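Local coordinates for protein succinate-semialdehyde dehydrogenase (Streptococcus pyogenes MGAS1882, PDB 4OGD) that probably oxidises succinic semialdehyde to succinate with NADP+ as cofactor, as a member of the aldehyde dehydrogenase family, at residues I237-A242 / Q397-A402; A242-L247 / Y276-E281; G260-S265 / S416-L421; S266-V271 / N382-G387; A402-A405 / M411-I414. All coordinates share one frame; numbering follows the deposited sequence.

Contact 1: I237-A242 / Q397-A402; sequences IILDDA and QEHAKA
The imidazole of H399 reaches out from the first turn of its helix and is met at its edge and over one face by L239, D240 and D241. CG of H399 is anti to the backbone N (chi1 -172°), which carries the ring off the helix. At the ring edge, H399 ND1 donates to D241 OD2 at 2.7 Å. The bond is nearly straight, at 166°. D241 OD2 lies close to the imidazole plane and is met on the syn side, 33° out of the carboxylate plane. D240 OD1 also comes to the edge, 3.5 Å from H399 CE1. Over one face sits L239 CD1, 3.7 Å from the ring centroid, in a CH-pi contact displaced toward H399 NE2.

The other ring nitrogen is also used: H399 NE2 is hydrogen-bonded to E374 OE1. A carboxylate at each nitrogen is consistent with a positively charged imidazole. S394 OG holds D241 OD1 and so helps to fix the acid facing H399.

The type I turn L239-A242 follows strand 235-238 and leads toward helix 244-256. Helix 397-406 follows strand 391-393, a neighbour of 235-238 in the sheet. The contact therefore joins a strand end to a helix, with helix 374-382 alongside.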
# COMPACT_ATOMS: atom_id res chain seq x y z
N ILE A 237 -16.22 6.85 -23.48
CA ILE A 237 -17.15 7.98 -23.58
C ILE A 237 -16.97 8.72 -24.91
O ILE A 237 -15.89 9.25 -25.19
CB ILE A 237 -16.94 8.98 -22.43
CG1 ILE A 237 -16.93 8.26 -21.08
CG2 ILE A 237 -18.02 10.06 -22.46
CD1 ILE A 237 -16.61 9.17 -19.90
N ILE A 238 -18.03 8.74 -25.71
CA ILE A 238 -17.99 9.37 -27.02
C ILE A 238 -18.55 10.79 -26.92
O ILE A 238 -19.76 10.98 -26.80
CB ILE A 238 -18.79 8.54 -28.04
CG1 ILE A 238 -18.26 7.11 -28.07
CG2 ILE A 238 -18.73 9.17 -29.43
CD1 ILE A 238 -19.07 6.20 -28.95
N LEU A 239 -17.67 11.78 -26.96
CA LEU A 239 -18.08 13.17 -26.81
C LEU A 239 -18.71 13.73 -28.08
O LEU A 239 -18.68 13.09 -29.14
CB LEU A 239 -16.91 14.06 -26.36
CG LEU A 239 -16.24 13.65 -25.05
CD1 LEU A 239 -15.26 14.70 -24.59
CD2 LEU A 239 -17.29 13.40 -23.99
N ASP A 240 -19.29 14.92 -27.96
CA ASP A 240 -20.02 15.53 -29.06
C ASP A 240 -19.15 15.92 -30.26
O ASP A 240 -19.66 16.23 -31.34
CB ASP A 240 -20.86 16.72 -28.57
CG ASP A 240 -20.02 17.83 -27.93
OD1 ASP A 240 -18.77 17.75 -27.93
OD2 ASP A 240 -20.61 18.80 -27.43
N ASP A 241 -17.83 15.90 -30.07
CA ASP A 241 -16.89 16.24 -31.14
C ASP A 241 -15.98 15.06 -31.51
O ASP A 241 -14.88 15.26 -32.03
CB ASP A 241 -16.06 17.47 -30.77
CG ASP A 241 -15.34 17.31 -29.44
OD1 ASP A 241 -15.35 16.19 -28.89
OD2 ASP A 241 -14.77 18.31 -28.94
N ALA A 242 -16.44 13.85 -31.23
CA ALA A 242 -15.68 12.64 -31.58
C ALA A 242 -15.46 12.54 -33.09
O ALA A 242 -16.32 12.93 -33.88
CB ALA A 242 -16.40 11.40 -31.08
N GLN A 397 -8.24 18.12 -28.21
CA GLN A 397 -7.37 17.52 -27.19
C GLN A 397 -7.58 18.09 -25.79
O GLN A 397 -7.62 17.33 -24.81
CB GLN A 397 -5.90 17.62 -27.60
CG GLN A 397 -4.95 16.91 -26.65
CD GLN A 397 -3.60 16.66 -27.28
OE1 GLN A 397 -3.43 15.74 -28.07
NE2 GLN A 397 -2.63 17.50 -26.94
N GLU A 398 -7.75 19.40 -25.68
CA GLU A 398 -8.01 20.01 -24.38
C GLU A 398 -9.36 19.58 -23.80
O GLU A 398 -9.48 19.37 -22.59
CB GLU A 398 -7.88 21.53 -24.43
CG GLU A 398 -6.43 21.99 -24.54
CD GLU A 398 -5.57 21.48 -23.40
OE1 GLU A 398 -5.92 21.74 -22.23
OE2 GLU A 398 -4.55 20.81 -23.67
N HIS A 399 -10.35 19.41 -24.68
CA HIS A 399 -11.67 18.90 -24.29
C HIS A 399 -11.54 17.48 -23.73
O HIS A 399 -12.07 17.17 -22.66
CB HIS A 399 -12.60 18.90 -25.52
CG HIS A 399 -14.04 18.57 -25.23
ND1 HIS A 399 -14.97 18.40 -26.23
CD2 HIS A 399 -14.70 18.39 -24.06
CE1 HIS A 399 -16.15 18.12 -25.69
NE2 HIS A 399 -16.01 18.11 -24.38
N ALA A 400 -10.81 16.64 -24.46
CA ALA A 400 -10.59 15.25 -24.04
C ALA A 400 -9.88 15.16 -22.69
O ALA A 400 -10.28 14.38 -21.83
CB ALA A 400 -9.80 14.50 -25.10
N LYS A 401 -8.82 15.95 -22.52
CA LYS A 401 -8.05 15.94 -21.28
C LYS A 401 -8.88 16.43 -20.10
O LYS A 401 -8.75 15.93 -18.98
CB LYS A 401 -6.80 16.80 -21.41
CG LYS A 401 -5.75 16.21 -22.34
CD LYS A 401 -4.75 17.28 -22.78
CE LYS A 401 -3.95 17.81 -21.61
NZ LYS A 401 -3.05 18.95 -21.98
N ALA A 402 -9.73 17.42 -20.35
CA ALA A 402 -10.54 18.01 -19.29
C ALA A 402 -11.59 17.02 -18.80
O ALA A 402 -11.81 16.89 -17.59
CB ALA A 402 -11.20 19.30 -19.78

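Contact 2: A242-L247 / Y276-E281; sequences ADWDQL and YDRFKE
W244 and R278 join two helices, 244-256 and 276-288, that each follow a strand of the parallel core of an alpha/beta domain. Strand 235-238, helix 244-256 and strand 268-272 form a beta-alpha-beta unit, and helix 276-288 comes next in the chain.

The first interaction is a stack. The guanidinium of R278 lies flat on the indole of W244, with centres 3.8 Å apart and planes at 10°. R278 CZ is over the five-membered ring, a cation-pi contact. R278 CD covers the six-membered ring as a CH-pi contact, 3.8 Å from its centroid. The R278 chain is extended from CG to NE, which lays its length along the indole. The indole pi face would probably stabilise the positive charge of this exposed arginine.

The second kind is apolar packing. L247 CD2 lies on the indole face opposite R278, so W244 is held between the two. W244 CH2 meets F279 CB at 3.9 Å. L247 CD2 comes to the edge of the F279 ring, 4.2 Å from F279 CD1. I238 of strand 235-238 touches W244, L247 and F279, so the contact rests on the sheet.

The third is capping. D243 is the N-cap of the helix that carries W244. D243 OD1 accepts from Q246 N at 3.0 Å, nearly straight at 172°, and from D245 N in a weaker, bent bond.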
# COMPACT_ATOMS: atom_id res chain seq x y z
N ALA A 242 -16.44 13.85 -31.23
CA ALA A 242 -15.68 12.64 -31.58
C ALA A 242 -15.46 12.54 -33.09
O ALA A 242 -16.32 12.93 -33.88
CB ALA A 242 -16.40 11.40 -31.08
N ASP A 243 -14.30 12.02 -33.47
CA ASP A 243 -14.02 11.68 -34.86
C ASP A 243 -14.53 10.26 -35.10
O ASP A 243 -13.95 9.30 -34.61
CB ASP A 243 -12.51 11.76 -35.13
CG ASP A 243 -12.14 11.50 -36.59
OD1 ASP A 243 -12.73 10.60 -37.22
OD2 ASP A 243 -11.25 12.20 -37.11
N TRP A 244 -15.61 10.14 -35.86
CA TRP A 244 -16.29 8.86 -36.04
C TRP A 244 -15.57 7.89 -36.97
O TRP A 244 -15.77 6.67 -36.90
CB TRP A 244 -17.74 9.09 -36.48
CG TRP A 244 -18.59 9.48 -35.32
CD1 TRP A 244 -18.58 10.67 -34.66
CD2 TRP A 244 -19.54 8.65 -34.64
NE1 TRP A 244 -19.47 10.65 -33.61
CE2 TRP A 244 -20.08 9.42 -33.58
CE3 TRP A 244 -19.99 7.34 -34.82
CZ2 TRP A 244 -21.05 8.91 -32.71
CZ3 TRP A 244 -20.96 6.85 -33.96
CH2 TRP A 244 -21.47 7.63 -32.92
N ASP A 245 -14.70 8.42 -37.83
CA ASP A 245 -13.87 7.57 -38.68
C ASP A 245 -12.83 6.87 -37.82
O ASP A 245 -12.61 5.66 -37.93
CB ASP A 245 -13.17 8.42 -39.75
CG ASP A 245 -14.11 8.84 -40.87
OD1 ASP A 245 -14.84 7.97 -41.39
OD2 ASP A 245 -14.11 10.04 -41.22
N GLN A 246 -12.17 7.65 -36.97
CA GLN A 246 -11.18 7.12 -36.06
C GLN A 246 -11.83 6.22 -35.02
O GLN A 246 -11.24 5.22 -34.61
CB GLN A 246 -10.41 8.26 -35.40
CG GLN A 246 -9.51 8.98 -36.38
CD GLN A 246 -8.63 8.01 -37.16
OE1 GLN A 246 -8.72 7.92 -38.39
NE2 GLN A 246 -7.78 7.28 -36.45
N LEU A 247 -13.05 6.56 -34.63
CA LEU A 247 -13.82 5.72 -33.71
C LEU A 247 -13.98 4.30 -34.24
O LEU A 247 -13.69 3.32 -33.55
CB LEU A 247 -15.19 6.35 -33.46
CG LEU A 247 -16.13 5.58 -32.55
CD1 LEU A 247 -15.52 5.39 -31.18
CD2 LEU A 247 -17.47 6.30 -32.45
N TYR A 276 -26.92 7.97 -30.60
CA TYR A 276 -27.21 6.62 -30.12
C TYR A 276 -27.54 5.60 -31.22
O TYR A 276 -26.94 4.52 -31.27
CB TYR A 276 -28.33 6.67 -29.07
CG TYR A 276 -28.80 5.32 -28.60
CD1 TYR A 276 -28.09 4.61 -27.64
CD2 TYR A 276 -29.97 4.76 -29.11
CE1 TYR A 276 -28.52 3.38 -27.21
CE2 TYR A 276 -30.41 3.53 -28.68
CZ TYR A 276 -29.68 2.85 -27.73
OH TYR A 276 -30.13 1.62 -27.30
N ASP A 277 -28.48 5.93 -32.10
CA ASP A 277 -28.82 5.01 -33.18
C ASP A 277 -27.62 4.75 -34.09
O ASP A 277 -27.37 3.61 -34.50
CB ASP A 277 -30.00 5.54 -34.00
CG ASP A 277 -31.32 5.37 -33.29
OD1 ASP A 277 -31.39 4.63 -32.29
OD2 ASP A 277 -32.31 5.98 -33.75
N ARG A 278 -26.87 5.80 -34.38
CA ARG A 278 -25.67 5.71 -35.20
C ARG A 278 -24.63 4.78 -34.57
O ARG A 278 -24.03 3.95 -35.26
CB ARG A 278 -25.08 7.10 -35.43
CG ARG A 278 -23.87 7.12 -36.34
CD ARG A 278 -23.27 8.51 -36.37
NE ARG A 278 -22.15 8.59 -37.30
CZ ARG A 278 -21.44 9.69 -37.50
NH1 ARG A 278 -21.74 10.80 -36.84
NH2 ARG A 278 -20.44 9.67 -38.36
N PHE A 279 -24.44 4.90 -33.26
CA PHE A 279 -23.48 4.01 -32.60
C PHE A 279 -23.96 2.56 -32.51
O PHE A 279 -23.16 1.63 -32.63
CB PHE A 279 -23.09 4.54 -31.22
CG PHE A 279 -21.97 3.77 -30.61
CD1 PHE A 279 -20.67 3.95 -31.05
CD2 PHE A 279 -22.21 2.82 -29.62
CE1 PHE A 279 -19.62 3.23 -30.52
CE2 PHE A 279 -21.16 2.09 -29.07
CZ PHE A 279 -19.87 2.30 -29.52
N LYS A 280 -25.26 2.35 -32.29
CA LYS A 280 -25.81 1.00 -32.27
C LYS A 280 -25.48 0.32 -33.59
O LYS A 280 -25.00 -0.81 -33.62
CB LYS A 280 -27.33 0.99 -32.09
CG LYS A 280 -27.81 1.23 -30.66
CD LYS A 280 -29.21 0.64 -30.45
CE LYS A 280 -30.16 1.09 -31.55
NZ LYS A 280 -31.58 0.72 -31.25
N GLU A 281 -25.71 1.05 -34.68
CA GLU A 281 -25.42 0.50 -36.00
C GLU A 281 -23.94 0.27 -36.26
O GLU A 281 -23.55 -0.74 -36.86
CB GLU A 281 -26.02 1.40 -37.08
CG GLU A 281 -27.49 1.14 -37.29
CD GLU A 281 -27.77 -0.35 -37.40
OE1 GLU A 281 -28.58 -0.86 -36.60
OE2 GLU A 281 -27.17 -1.01 -38.28

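Contact 3: G260-S265 / S416-L421; sequences GQVCTS and SGWTSL
The segment G260-S265 reads GQVCTS, a sequence that fits the active-site cysteine loop of aldehyde dehydrogenases. It meets the loop S416-L421 in a buried contact through the indole of W418. V262 and T264 both approach the same face of that ring.

T264 OG1 stands 3.0 Å above the indole plane. Its nearest ring atom is W418 CD2, at 3.2 Å. The threonine oxygen lies between the backbone N and the carbonyl carbon (chi1 48°), and this rotation directs it at the ring. V262 CG1 is farther along the same face. It is 4.1 Å from the centroid of the five-membered ring, a CH-pi contact. It also packs on W418 CE2 at 3.8 Å. Both side chains cross the indole at about a right angle.

A type I turn from V262 to S265 sets the two residues on this side of the loop. S265 N closes it by donating to V262 O at 3.0 Å. F253 also meets the W418 ring, with the two rings nearly parallel.

Water 1 bridges the backbones. It accepts from W418 N at 3.1 Å and lies 2.9 Å from T264 O, to which it can donate, though other acceptors compete for its protons. It lies near the indole plane, at the ring edge. No direct hydrogen bond joins the segments, so their fit rests on the indole face and a water bridge.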
# COMPACT_ATOMS: atom_id res chain seq x y z
N GLY A 260 -12.71 -10.06 -25.02
CA GLY A 260 -13.32 -9.21 -24.01
C GLY A 260 -12.89 -9.52 -22.60
O GLY A 260 -13.36 -8.88 -21.65
N GLN A 261 -11.99 -10.49 -22.44
CA GLN A 261 -11.55 -10.94 -21.13
C GLN A 261 -10.40 -10.09 -20.63
O GLN A 261 -9.30 -10.59 -20.36
CB GLN A 261 -11.14 -12.41 -21.22
CG GLN A 261 -12.22 -13.31 -21.82
CD GLN A 261 -11.72 -14.73 -22.04
OE1 GLN A 261 -12.13 -15.66 -21.34
NE2 GLN A 261 -10.82 -14.89 -23.01
N VAL A 262 -10.64 -8.79 -20.51
CA VAL A 262 -9.57 -7.84 -20.21
C VAL A 262 -10.11 -6.89 -19.16
O VAL A 262 -11.22 -6.37 -19.30
CB VAL A 262 -9.17 -7.04 -21.48
CG1 VAL A 262 -8.04 -6.06 -21.18
CG2 VAL A 262 -8.75 -7.98 -22.59
N CYS A 263 -9.36 -6.71 -18.08
CA CYS A 263 -9.81 -5.82 -17.02
C CYS A 263 -10.04 -4.40 -17.54
O CYS A 263 -10.93 -3.69 -17.05
CB CYS A 263 -8.82 -5.82 -15.85
SG CYS A 263 -7.13 -5.47 -16.34
N THR A 264 -9.26 -4.00 -18.55
CA THR A 264 -9.41 -2.69 -19.19
C THR A 264 -10.14 -2.76 -20.54
O THR A 264 -9.97 -1.89 -21.40
CB THR A 264 -8.04 -2.00 -19.39
OG1 THR A 264 -7.12 -2.92 -19.99
CG2 THR A 264 -7.47 -1.51 -18.07
N SER A 265 -10.97 -3.78 -20.72
CA SER A 265 -11.82 -3.83 -21.92
C SER A 265 -12.78 -2.64 -21.88
O SER A 265 -13.11 -2.13 -20.81
CB SER A 265 -12.61 -5.14 -21.98
OG SER A 265 -13.15 -5.35 -23.28
N SER A 416 -8.69 6.13 -28.20
CA SER A 416 -8.08 4.81 -28.30
C SER A 416 -8.59 3.92 -27.19
O SER A 416 -9.04 4.41 -26.15
CB SER A 416 -6.56 4.92 -28.19
OG SER A 416 -6.18 5.62 -27.02
N GLY A 417 -8.53 2.61 -27.41
CA GLY A 417 -8.77 1.65 -26.35
C GLY A 417 -7.54 1.56 -25.46
O GLY A 417 -6.59 2.33 -25.62
N TRP A 418 -7.53 0.61 -24.54
CA TRP A 418 -6.40 0.51 -23.61
C TRP A 418 -5.10 0.15 -24.32
O TRP A 418 -5.10 -0.44 -25.40
CB TRP A 418 -6.68 -0.53 -22.52
CG TRP A 418 -6.46 -1.93 -22.99
CD1 TRP A 418 -7.26 -2.63 -23.84
CD2 TRP A 418 -5.37 -2.80 -22.64
NE1 TRP A 418 -6.75 -3.88 -24.04
CE2 TRP A 418 -5.59 -4.02 -23.33
CE3 TRP A 418 -4.25 -2.68 -21.82
CZ2 TRP A 418 -4.72 -5.11 -23.22
CZ3 TRP A 418 -3.38 -3.76 -21.71
CH2 TRP A 418 -3.62 -4.96 -22.41
N THR A 419 -4.00 0.55 -23.71
CA THR A 419 -2.72 -0.08 -24.01
C THR A 419 -1.88 -0.05 -22.76
O THR A 419 -2.23 0.60 -21.78
CB THR A 419 -1.98 0.62 -25.14
OG1 THR A 419 -0.88 -0.19 -25.54
CG2 THR A 419 -1.47 1.97 -24.67
N SER A 420 -0.77 -0.77 -22.80
CA SER A 420 0.16 -0.78 -21.70
C SER A 420 1.55 -0.75 -22.29
O SER A 420 1.80 -1.39 -23.31
CB SER A 420 -0.03 -2.04 -20.86
OG SER A 420 0.94 -2.12 -19.83
N LEU A 421 2.44 0.02 -21.66
CA LEU A 421 3.83 0.14 -22.07
C LEU A 421 4.64 0.17 -20.78
O LEU A 421 4.12 0.56 -19.73
CB LEU A 421 4.05 1.42 -22.86
CG LEU A 421 3.36 1.49 -24.23
CD1 LEU A 421 3.41 2.92 -24.75
CD2 LEU A 421 4.05 0.54 -25.19
O HOH W 1 -10.03 -1.15 -24.17

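Contact 4: S266-V271 / N382-G387; sequences SKRFIV and NDSNYG
S384 OG is gripped from its own loop and faces R268 across the contact. It accepts from Y386 N at 3.0 Å, with an angle of 157°, which makes an ST turn. Water 2 is a second partner at 3.1 Å from S384 OG. The same water accepts a weak hydrogen bond from R268 NH2, also at 3.1 Å. The serine hydroxyl and the arginine are thus linked through water.

Direct contact is by packing. S384 OG lies over one face of the R268 guanidinium, and S384 CB is 3.7 Å from R268 NH2. The arginine chain bends at chi3 (-67°), and this turn brings its flat end to the loop. D383 O is more distant, 4.2 Å from R268 NH1.

The buried guanidinium has its stronger partners on backbone carbonyls. R268 NE donates to D233 O, R268 NH1 to V380 O and R268 NH2 to A381 O. V380 and A381 lie in the last turn of helix 374-382, where the helix dipole would probably favour a positive charge.

R268 starts strand 268-272, which lies between strands 365-371 and 235-238. The loop D383-N385 leads from helix 374-382 to the short, weakly bonded strand 386-387, so the arginine ties the sheet to the end of that helix.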
# COMPACT_ATOMS: atom_id res chain seq x y z
N SER A 266 -13.23 -2.18 -23.05
CA SER A 266 -14.14 -1.04 -23.09
C SER A 266 -15.58 -1.50 -22.88
O SER A 266 -16.34 -1.65 -23.83
CB SER A 266 -13.99 -0.32 -24.43
OG SER A 266 -12.65 0.16 -24.57
N LYS A 267 -15.94 -1.72 -21.62
CA LYS A 267 -17.15 -2.48 -21.31
C LYS A 267 -18.44 -1.66 -21.33
O LYS A 267 -19.51 -2.19 -21.61
CB LYS A 267 -17.01 -3.22 -19.98
CG LYS A 267 -15.80 -4.13 -19.93
CD LYS A 267 -15.95 -5.22 -18.88
CE LYS A 267 -14.70 -6.13 -18.84
NZ LYS A 267 -13.63 -5.58 -17.92
N ARG A 268 -18.34 -0.37 -21.02
CA ARG A 268 -19.52 0.49 -21.06
C ARG A 268 -19.31 1.62 -22.05
O ARG A 268 -18.59 2.57 -21.77
CB ARG A 268 -19.83 1.09 -19.67
CG ARG A 268 -20.16 0.06 -18.58
CD ARG A 268 -20.50 0.76 -17.25
NE ARG A 268 -19.31 1.42 -16.71
CZ ARG A 268 -19.31 2.59 -16.08
NH1 ARG A 268 -20.45 3.25 -15.88
NH2 ARG A 268 -18.17 3.10 -15.64
N PHE A 269 -19.93 1.51 -23.22
CA PHE A 269 -19.89 2.60 -24.17
C PHE A 269 -20.93 3.62 -23.76
O PHE A 269 -22.10 3.28 -23.61
CB PHE A 269 -20.19 2.09 -25.58
CG PHE A 269 -19.08 1.26 -26.16
CD1 PHE A 269 -17.90 1.86 -26.58
CD2 PHE A 269 -19.21 -0.12 -26.29
CE1 PHE A 269 -16.87 1.10 -27.13
CE2 PHE A 269 -18.17 -0.89 -26.84
CZ PHE A 269 -17.00 -0.27 -27.26
N ILE A 270 -20.50 4.85 -23.55
CA ILE A 270 -21.43 5.90 -23.14
C ILE A 270 -21.59 6.88 -24.30
O ILE A 270 -20.62 7.49 -24.75
CB ILE A 270 -20.91 6.59 -21.87
CG1 ILE A 270 -20.81 5.55 -20.74
CG2 ILE A 270 -21.84 7.71 -21.45
CD1 ILE A 270 -20.33 6.13 -19.42
N VAL A 271 -22.82 6.99 -24.82
CA VAL A 271 -23.07 7.72 -26.06
C VAL A 271 -24.21 8.72 -25.88
O VAL A 271 -25.19 8.45 -25.19
CB VAL A 271 -23.36 6.73 -27.22
CG1 VAL A 271 -24.62 5.95 -26.97
CG2 VAL A 271 -23.45 7.46 -28.53
N ASN A 382 -18.84 7.61 -13.65
CA ASN A 382 -18.36 7.54 -12.27
C ASN A 382 -19.29 6.78 -11.34
O ASN A 382 -18.91 6.48 -10.20
CB ASN A 382 -18.10 8.95 -11.71
CG ASN A 382 -16.92 9.61 -12.38
OD1 ASN A 382 -16.08 8.93 -12.97
ND2 ASN A 382 -16.83 10.94 -12.27
N ASP A 383 -20.50 6.49 -11.81
CA ASP A 383 -21.43 5.68 -11.03
C ASP A 383 -21.07 4.22 -11.22
O ASP A 383 -21.74 3.48 -11.93
CB ASP A 383 -22.88 5.95 -11.44
CG ASP A 383 -23.89 5.20 -10.58
OD1 ASP A 383 -23.57 4.90 -9.41
OD2 ASP A 383 -25.01 4.92 -11.08
N SER A 384 -19.97 3.82 -10.59
CA SER A 384 -19.40 2.49 -10.81
C SER A 384 -18.63 2.07 -9.57
O SER A 384 -18.03 2.90 -8.89
CB SER A 384 -18.44 2.55 -12.00
OG SER A 384 -17.88 1.27 -12.27
N ASN A 385 -18.68 0.77 -9.27
CA ASN A 385 -17.85 0.20 -8.22
C ASN A 385 -16.42 -0.02 -8.70
O ASN A 385 -15.55 -0.37 -7.92
CB ASN A 385 -18.42 -1.13 -7.75
CG ASN A 385 -19.73 -0.95 -7.02
OD1 ASN A 385 -19.88 -0.01 -6.24
ND2 ASN A 385 -20.68 -1.85 -7.27
N TYR A 386 -16.20 0.20 -9.99
CA TYR A 386 -14.88 0.03 -10.59
C TYR A 386 -14.30 1.36 -10.99
O TYR A 386 -15.01 2.37 -11.08
CB TYR A 386 -15.00 -0.85 -11.83
CG TYR A 386 -15.64 -2.19 -11.56
CD1 TYR A 386 -17.00 -2.37 -11.71
CD2 TYR A 386 -14.87 -3.26 -11.13
CE1 TYR A 386 -17.59 -3.60 -11.46
CE2 TYR A 386 -15.44 -4.49 -10.87
CZ TYR A 386 -16.80 -4.65 -11.04
OH TYR A 386 -17.37 -5.88 -10.79
N GLY A 387 -13.00 1.39 -11.25
CA GLY A 387 -12.37 2.59 -11.75
C GLY A 387 -10.98 2.26 -12.22
O GLY A 387 -10.00 2.73 -11.65
O HOH W 2 -15.60 2.31 -14.17

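Contact 5: A402-A405 / M411-I414; sequences AVAA and MSFI
A404 packs on S412 and I414, mainly through its methyl group. The backbones come close, with A404 CA 5.9 Å from S412 CA. The small side chains of A404 and S412 are consistent with so close an approach.

Carbon packing comes first. A404 CB is 3.7 Å from S412 CB, and the two side chains point at one another. A404 CB also meets I414 CD1 at 4.2 Å. The I414 side chain starts off to one side of the helix. Its chi1 of -56° and chi2 of -50° fold the CD1 end back toward the alanine. The three residues are buried, and I392 of the adjacent strand touches both A404 and I414.

Polar bonding is directed elsewhere. S412 OG lies 3.7 Å from A404 O and 3.8 Å from A404 CB; its hydrogen bond goes to H450 NE2 of the second subunit. I452 of that subunit also packs on A404, so the contact lies at the dimer interface.

Backbone pairing extends the sheet. M411, S412 and F413 form a parallel ladder with a strand of the second subunit, and F413 also pairs with G390 and I392, at strand 391-393. Helix 397-406 thus lies against the strand it leads into. This is the packing within a beta-alpha-beta crossover, here strand 391-393, helix 397-406 and strand 411-414.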
# COMPACT_ATOMS: atom_id res chain seq x y z
N ALA A 402 -9.73 17.42 -20.35
CA ALA A 402 -10.54 18.01 -19.29
C ALA A 402 -11.59 17.02 -18.80
O ALA A 402 -11.81 16.89 -17.59
CB ALA A 402 -11.20 19.30 -19.78
N VAL A 403 -12.24 16.33 -19.73
CA VAL A 403 -13.19 15.29 -19.35
C VAL A 403 -12.50 14.11 -18.66
O VAL A 403 -13.00 13.60 -17.65
CB VAL A 403 -14.00 14.79 -20.56
CG1 VAL A 403 -14.92 13.65 -20.14
CG2 VAL A 403 -14.83 15.94 -21.13
N ALA A 404 -11.34 13.71 -19.17
CA ALA A 404 -10.59 12.60 -18.56
C ALA A 404 -10.32 12.84 -17.08
O ALA A 404 -10.48 11.94 -16.25
CB ALA A 404 -9.27 12.38 -19.31
N ALA A 405 -9.92 14.07 -16.73
CA ALA A 405 -9.59 14.40 -15.35
C ALA A 405 -10.81 14.27 -14.45
O ALA A 405 -10.68 14.01 -13.25
CB ALA A 405 -9.02 15.82 -15.26
N MET A 411 -6.86 5.25 -15.11
CA MET A 411 -6.28 5.46 -16.44
C MET A 411 -7.31 5.98 -17.43
O MET A 411 -8.45 5.52 -17.46
CB MET A 411 -5.70 4.14 -16.98
CG MET A 411 -4.58 3.58 -16.13
SD MET A 411 -4.02 1.95 -16.65
CE MET A 411 -5.42 0.94 -16.19
N SER A 412 -6.90 6.91 -18.28
CA SER A 412 -7.77 7.42 -19.33
C SER A 412 -7.04 7.38 -20.65
O SER A 412 -5.96 7.95 -20.78
CB SER A 412 -8.23 8.85 -19.03
OG SER A 412 -9.03 8.89 -17.86
N PHE A 413 -7.62 6.68 -21.63
CA PHE A 413 -7.01 6.54 -22.94
C PHE A 413 -7.74 7.43 -23.92
O PHE A 413 -8.96 7.33 -24.09
CB PHE A 413 -7.05 5.07 -23.37
CG PHE A 413 -6.35 4.16 -22.41
CD1 PHE A 413 -4.97 4.14 -22.34
CD2 PHE A 413 -7.08 3.33 -21.57
CE1 PHE A 413 -4.31 3.32 -21.43
CE2 PHE A 413 -6.43 2.49 -20.67
CZ PHE A 413 -5.05 2.49 -20.61
N ILE A 414 -7.01 8.33 -24.57
CA ILE A 414 -7.63 9.33 -25.43
C ILE A 414 -7.71 8.82 -26.88
O ILE A 414 -6.69 8.42 -27.44
CB ILE A 414 -6.87 10.68 -25.38
CG1 ILE A 414 -6.77 11.20 -23.94
CG2 ILE A 414 -7.52 11.71 -26.32
CD1 ILE A 414 -8.07 11.23 -23.17

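From the N terminus, the turn after strand 235-238 opens contact 1, which closes at helix 397-406. Contact 2 begins at the shared A242 and closes early at helix 276-288, nested inside that loop. Contact 3 opens at G260 and closes beyond strand 411-414, so it crosses contacts 1 and 2. Contact 4 starts on strand 268-272, closes at the end of helix 374-382, crosses contact 2 and nests within contacts 1 and 3. Contact 5 takes up the helix at A402, where contact 1 ends, closes a short loop at strand 411-414 and lies inside contact 3. Contacts 1, 4 and 5 reach one sheet. Contact 2 joins helices packed on it, contact 3 loops nearer the chain's centre.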